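Probable GGDEF family protein (Chromobacterium violaceum, PDB 3NJA) is of unknown function but, as the PAS domain of a GGDEF family protein, probably senses a signal that may regulate cyclic-di-GMP synthesis. Local coordinates at residues F40-S44 with A45-A49. Residues are numbered along the deposited sequence; the frame is centred on the assembly and turned at random.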
loop_
_atom_site.group_PDB
_atom_site.type_symbol
_atom_site.label_atom_id
_atom_site.label_comp_id
_atom_site.label_asym_id
_atom_site.label_seq_id
_atom_site.Cartn_x
_atom_site.Cartn_y
_atom_site.Cartn_z
ATOM N N PHE B 40 26.778 -1.683 -9.407
ATOM C CA PHE B 40 26.783 -0.694 -10.481
ATOM C C PHE B 40 28.035 -0.694 -11.353
ATOM O O PHE B 40 28.038 -0.098 -12.432
ATOM C CB PHE B 40 26.538 0.712 -9.934
ATOM C CG PHE B 40 25.090 1.048 -9.817
ATOM C CD1 PHE B 40 24.463 1.801 -10.796
ATOM C CD2 PHE B 40 24.340 0.580 -8.736
ATOM C CE1 PHE B 40 23.115 2.109 -10.696
ATOM C CE2 PHE B 40 23.001 0.867 -8.643
ATOM C CZ PHE B 40 22.385 1.642 -9.625
ATOM N N GLY B 41 29.087 -1.349 -10.870
ATOM C CA GLY B 41 30.372 -1.379 -11.540
ATOM C C GLY B 41 31.092 -0.044 -11.464
ATOM O O GLY B 41 31.823 0.327 -12.383
ATOM N N THR B 42 30.892 0.681 -10.371
ATOM C CA THR B 42 31.493 2.002 -10.225
ATOM C C THR B 42 32.521 2.064 -9.111
ATOM O O THR B 42 32.692 1.118 -8.339
ATOM C CB THR B 42 30.432 3.077 -9.955
ATOM O OG1 THR B 42 29.598 2.670 -8.854
ATOM C CG2 THR B 42 29.586 3.296 -11.199
ATOM N N ASP B 43 33.202 3.200 -9.031
ATOM C CA ASP B 43 34.202 3.410 -8.005
ATOM C C ASP B 43 33.680 4.400 -6.986
ATOM O O ASP B 43 33.185 5.473 -7.337
ATOM C CB ASP B 43 35.509 3.921 -8.616
ATOM C CG ASP B 43 36.674 3.856 -7.643
ATOM O OD1 ASP B 43 36.514 4.304 -6.485
ATOM O OD2 ASP B 43 37.751 3.356 -8.042
ATOM N N SER B 44 33.780 4.013 -5.721
ATOM C CA SER B 44 33.435 4.891 -4.620
ATOM C C SER B 44 34.127 6.238 -4.793
ATOM O O SER B 44 33.488 7.296 -4.738
ATOM C CB SER B 44 33.864 4.253 -3.297
ATOM O OG SER B 44 34.553 5.184 -2.479
ATOM N N ALA B 45 35.435 6.180 -5.027
ATOM C CA ALA B 45 36.288 7.360 -5.022
ATOM C C ALA B 45 36.018 8.326 -6.174
ATOM O O ALA B 45 36.427 9.486 -6.131
ATOM C CB ALA B 45 37.749 6.935 -5.023
ATOM N N THR B 46 35.324 7.858 -7.202
ATOM C CA THR B 46 35.279 8.600 -8.453
ATOM C C THR B 46 33.872 8.826 -8.981
ATOM O O THR B 46 33.681 9.464 -10.016
ATOM C CB THR B 46 36.049 7.843 -9.528
ATOM O OG1 THR B 46 35.331 6.645 -9.853
ATOM C CG2 THR B 46 37.444 7.487 -9.021
ATOM N N PHE B 47 32.884 8.283 -8.288
ATOM C CA PHE B 47 31.522 8.413 -8.752
ATOM C C PHE B 47 30.818 9.564 -8.040
ATOM O O PHE B 47 30.828 9.660 -6.804
ATOM C CB PHE B 47 30.779 7.103 -8.561
ATOM C CG PHE B 47 29.302 7.244 -8.663
ATOM C CD1 PHE B 47 28.672 7.172 -9.893
ATOM C CD2 PHE B 47 28.536 7.481 -7.527
ATOM C CE1 PHE B 47 27.298 7.317 -9.989
ATOM C CE2 PHE B 47 27.160 7.623 -7.613
ATOM C CZ PHE B 47 26.540 7.544 -8.843
ATOM N N ASP B 48 30.196 10.426 -8.839
ATOM C CA ASP B 48 29.614 11.685 -8.368
ATOM C C ASP B 48 28.688 11.584 -7.159
ATOM O O ASP B 48 28.523 12.563 -6.436
ATOM C CB ASP B 48 28.856 12.380 -9.505
ATOM C CG ASP B 48 29.757 12.773 -10.660
ATOM O OD1 ASP B 48 30.676 13.600 -10.453
ATOM O OD2 ASP B 48 29.534 12.258 -11.781
ATOM N N ALA B 49 28.065 10.426 -6.956
ATOM C CA ALA B 49 27.102 10.245 -5.861
ATOM C C ALA B 49 26.008 11.314 -5.835
ATOM O O ALA B 49 25.890 12.064 -4.867
ATOM C CB ALA B 49 27.818 10.188 -4.507
#
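The F47 ring meets the T42 methyl obliquely, with F47 CD1 4.2 Å from T42 CG2. W32 stacks on the F47 ring, and A53 of helix 51-56 also touches the F47 side chain. The second flat group is the carboxylate of D43. D43 OD1 accepts the backbone N-H of A45 at 2.6 Å, on its anti side and 21° out of the carboxylate plane. This is an Asx turn, and it overlaps a type I beta turn over residues 43-46 in the PAS fold. The turn lies on the surface, in the loop between helices 34-40 and 51-56. Its closing bond runs from T46 N to D43 O (3.2 Å), with a nearly straight N-H (159°). F47 N adds a weak bond to the same D43 O at 3.0 Å. D43 thus closes the turn twice, with its carboxylate to A45 and its carbonyl to T46. With CG anti to the backbone N (chi1 -167°), the D43 carboxylate can reach forward to A45.

G41, with positive phi, marks the exit from helix 34-40. T42 follows it, and a hydrogen bond between T42 OG1 and H37 ND1 ties it back to that helix. F40 meets W32 as well, and W32 therefore touches both phenylalanine rings. F40 also packs on I86 of the second subunit.

The side chains of D43 and T46 cross at about a right angle. T46 OG1 presses against D43 CB at 3.0 Å, while T46 CG2 stands 4.0 Å from D43 CG.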